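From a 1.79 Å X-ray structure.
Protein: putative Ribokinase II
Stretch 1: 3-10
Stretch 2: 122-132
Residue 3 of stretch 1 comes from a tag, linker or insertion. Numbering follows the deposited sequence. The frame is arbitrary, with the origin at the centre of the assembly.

Stretch 1 (3-10) LSKVFTIG
Stretch 2, residues 122-132: HVDENILKDCT

A single bridge pair, Lys5 with Cys131, joins these two segments as neighbouring parallel strands, yet the residue that loses most surface to the contact is not in that bridge: it is Phe7, whose ring lies against the loop that leads into the second strand. The example illustrates a general principle: a short parallel pairing can be joined by a side chain farther along the strand that adds much of the apolar packing.

The first segment is extended from Lys5 (phi/psi -128/145) through Val6 (-96/129), Phe7 (-124/157) and Thr8 (-141/175) to Ile9 (-150/153). The second reaches its strand through a type I turn from Leu128 to Cys131, with Lys129 at -55/-44 and Asp130 at -102/21, closed by a hydrogen bond from Cys131 N to Leu128 O of 3.1 Å. Cys131 (-85/116) then lies beside Lys5, their CA atoms 4.7 Å apart and their side chains on the same face of the sheet.

As is usual in parallel pairing, Lys5 bonds to the residues flanking its partner. Lys5 N donates to Asp130 O at 2.9 Å, with an N-H...O angle of 158°, and Thr132 N donates to Lys5 O at 3.3 Å and 145°, a weak bond. Lys5 O also receives a CA-H...O contact from Cys131 CA at 3.3 Å. Beside these backbone bonds, Ser4 OG (chi1 t) and Thr132 OG1 (chi1 p) share a hydrogen bond of 2.9 Å, adding a side-chain link to the backbone ladder.

Alternation along the strand turns Val6 and Thr8 away from the second segment, and Phe7 and Ile9 toward it. Phe7, with chi1 at -97°, between wells, and chi2 at -93°, gives up 88 Å² of the 440 Å² buried in total. Leu128 (m, t) starts sideways, but its end comes nearer: Leu128 CD2 sits over one face of the Phe7 ring, 3.9 Å from the centroid and 3.5 Å from Phe7 CG, a CH-pi contact in which a weakly polarised methyl meets the pi cloud. Ile127 (m, t) brings its CG2 to 3.7 Å from Phe7 CE1, while Ile127 O lies 3.4 Å from Phe7 CZ, oblique to the ring. Cys131 (t) places SG 3.7 Å from Phe7 CB and 5.1 Å from the ring centroid, also obliquely. Farther along, the contact thins: Ile9 (t, t) meets Val123 (t) across 4.5 Å between Ile9 CD1 and Val123 CG2, with their CA atoms 9.0 Å apart.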

# COMPACT_ATOMS: atom_id res chain seq x y z
N LEU B 3 3.29 -37.74 1.53
CA LEU B 3 4.03 -37.06 0.43
C LEU B 3 3.11 -36.35 -0.57
O LEU B 3 3.55 -35.47 -1.29
CB LEU B 3 4.94 -38.06 -0.28
CG LEU B 3 4.60 -39.55 -0.33
CD1 LEU B 3 3.37 -39.79 -1.18
CD2 LEU B 3 5.79 -40.32 -0.89
N SER B 4 1.84 -36.74 -0.60
CA SER B 4 0.86 -36.10 -1.49
C SER B 4 0.50 -34.73 -0.90
O SER B 4 0.15 -34.63 0.27
CB SER B 4 -0.40 -36.96 -1.60
OG SER B 4 -1.46 -36.22 -2.18
N LYS B 5 0.58 -33.67 -1.72
CA LYS B 5 0.28 -32.33 -1.23
C LYS B 5 -0.73 -31.51 -2.04
O LYS B 5 -0.78 -31.60 -3.27
CB LYS B 5 1.56 -31.51 -1.13
CG LYS B 5 2.54 -31.96 -0.05
CD LYS B 5 3.49 -30.82 0.30
CE LYS B 5 4.51 -31.24 1.33
NZ LYS B 5 5.49 -32.23 0.79
N VAL B 6 -1.51 -30.71 -1.33
CA VAL B 6 -2.48 -29.84 -1.97
C VAL B 6 -1.79 -28.49 -2.08
O VAL B 6 -1.23 -27.99 -1.11
CB VAL B 6 -3.76 -29.68 -1.12
CG1 VAL B 6 -4.64 -28.60 -1.72
CG2 VAL B 6 -4.52 -30.99 -1.06
N PHE B 7 -1.80 -27.90 -3.27
CA PHE B 7 -1.15 -26.61 -3.46
C PHE B 7 -2.11 -25.58 -4.01
O PHE B 7 -3.14 -25.92 -4.61
CB PHE B 7 0.02 -26.74 -4.45
CG PHE B 7 1.36 -26.90 -3.81
CD1 PHE B 7 2.16 -25.79 -3.56
CD2 PHE B 7 1.83 -28.16 -3.45
CE1 PHE B 7 3.41 -25.93 -2.97
CE2 PHE B 7 3.08 -28.31 -2.86
CZ PHE B 7 3.87 -27.20 -2.62
N THR B 8 -1.79 -24.31 -3.78
CA THR B 8 -2.58 -23.23 -4.33
C THR B 8 -1.57 -22.17 -4.75
O THR B 8 -0.38 -22.30 -4.49
CB THR B 8 -3.59 -22.62 -3.34
OG1 THR B 8 -4.48 -21.76 -4.06
CG2 THR B 8 -2.90 -21.80 -2.27
N ILE B 9 -2.06 -21.12 -5.38
CA ILE B 9 -1.18 -20.07 -5.86
C ILE B 9 -1.95 -18.77 -5.85
O ILE B 9 -3.18 -18.76 -5.96
CB ILE B 9 -0.74 -20.41 -7.30
CG1 ILE B 9 0.28 -19.40 -7.82
CG2 ILE B 9 -1.96 -20.46 -8.21
CD1 ILE B 9 0.97 -19.87 -9.10
N GLY B 10 -1.25 -17.65 -5.71
CA GLY B 10 -1.97 -16.39 -5.73
C GLY B 10 -1.47 -15.30 -4.82
O GLY B 10 -0.31 -15.26 -4.43
N HIS B 122 8.76 -17.71 -10.89
CA HIS B 122 8.69 -17.79 -9.44
C HIS B 122 7.98 -19.07 -9.01
O HIS B 122 7.82 -19.32 -7.81
CB HIS B 122 7.97 -16.56 -8.88
CG HIS B 122 8.89 -15.43 -8.53
ND1 HIS B 122 8.54 -14.11 -8.69
CD2 HIS B 122 10.14 -15.43 -8.01
CE1 HIS B 122 9.53 -13.34 -8.27
NE2 HIS B 122 10.51 -14.12 -7.86
N VAL B 123 7.54 -19.86 -9.98
CA VAL B 123 6.86 -21.12 -9.71
C VAL B 123 7.89 -22.19 -9.38
O VAL B 123 8.36 -22.26 -8.25
CB VAL B 123 6.00 -21.57 -10.91
CG1 VAL B 123 5.40 -22.94 -10.64
CG2 VAL B 123 4.90 -20.57 -11.15
N ASP B 124 8.23 -23.01 -10.38
CA ASP B 124 9.19 -24.11 -10.27
C ASP B 124 8.52 -25.38 -10.77
O ASP B 124 7.80 -25.36 -11.77
CB ASP B 124 9.63 -24.33 -8.81
CG ASP B 124 11.04 -24.88 -8.70
OD1 ASP B 124 11.35 -25.88 -9.37
OD2 ASP B 124 11.84 -24.30 -7.93
N GLU B 125 8.78 -26.49 -10.07
CA GLU B 125 8.21 -27.79 -10.39
C GLU B 125 8.84 -28.79 -9.43
O GLU B 125 8.34 -29.88 -9.22
CB GLU B 125 8.48 -28.19 -11.84
CG GLU B 125 9.90 -28.59 -12.17
CD GLU B 125 10.91 -27.50 -11.86
OE1 GLU B 125 10.67 -26.33 -12.26
OE2 GLU B 125 11.94 -27.81 -11.23
N ASN B 126 9.97 -28.38 -8.85
CA ASN B 126 10.67 -29.18 -7.86
C ASN B 126 9.82 -29.03 -6.61
O ASN B 126 9.88 -29.84 -5.69
CB ASN B 126 12.07 -28.60 -7.62
CG ASN B 126 12.71 -29.13 -6.34
OD1 ASN B 126 13.07 -30.31 -6.25
ND2 ASN B 126 12.85 -28.26 -5.34
N ILE B 127 9.02 -27.96 -6.60
CA ILE B 127 8.13 -27.65 -5.49
C ILE B 127 6.78 -28.34 -5.67
O ILE B 127 6.10 -28.65 -4.69
CB ILE B 127 7.90 -26.11 -5.39
CG1 ILE B 127 9.19 -25.42 -4.95
CG2 ILE B 127 6.77 -25.80 -4.42
CD1 ILE B 127 9.08 -23.91 -4.86
N LEU B 128 6.39 -28.58 -6.91
CA LEU B 128 5.11 -29.21 -7.20
C LEU B 128 5.21 -30.68 -7.58
O LEU B 128 4.24 -31.26 -8.08
CB LEU B 128 4.40 -28.45 -8.32
CG LEU B 128 3.90 -27.04 -8.00
CD1 LEU B 128 3.55 -26.31 -9.29
CD2 LEU B 128 2.69 -27.13 -7.08
N LYS B 129 6.36 -31.29 -7.34
CA LYS B 129 6.56 -32.70 -7.68
C LYS B 129 5.54 -33.65 -7.08
O LYS B 129 5.04 -34.55 -7.76
CB LYS B 129 7.97 -33.15 -7.29
CG LYS B 129 9.07 -32.48 -8.10
CD LYS B 129 10.39 -33.21 -7.99
CE LYS B 129 11.43 -32.59 -8.92
NZ LYS B 129 12.69 -33.37 -8.96
N ASP B 130 5.21 -33.46 -5.81
CA ASP B 130 4.24 -34.34 -5.16
C ASP B 130 2.86 -33.71 -5.05
O ASP B 130 2.04 -34.13 -4.23
CB ASP B 130 4.74 -34.75 -3.77
CG ASP B 130 6.09 -35.45 -3.82
OD1 ASP B 130 6.26 -36.38 -4.64
OD2 ASP B 130 6.98 -35.09 -3.02
N CYS B 131 2.59 -32.71 -5.88
CA CYS B 131 1.28 -32.07 -5.85
C CYS B 131 0.31 -32.85 -6.71
O CYS B 131 0.48 -32.96 -7.93
CB CYS B 131 1.36 -30.63 -6.35
SG CYS B 131 -0.27 -29.85 -6.40
N THR B 132 -0.72 -33.40 -6.07
CA THR B 132 -1.75 -34.18 -6.74
C THR B 132 -3.03 -33.37 -6.91
O THR B 132 -3.94 -33.76 -7.64
CB THR B 132 -2.09 -35.44 -5.93
OG1 THR B 132 -2.54 -35.05 -4.62
CG2 THR B 132 -0.86 -36.34 -5.78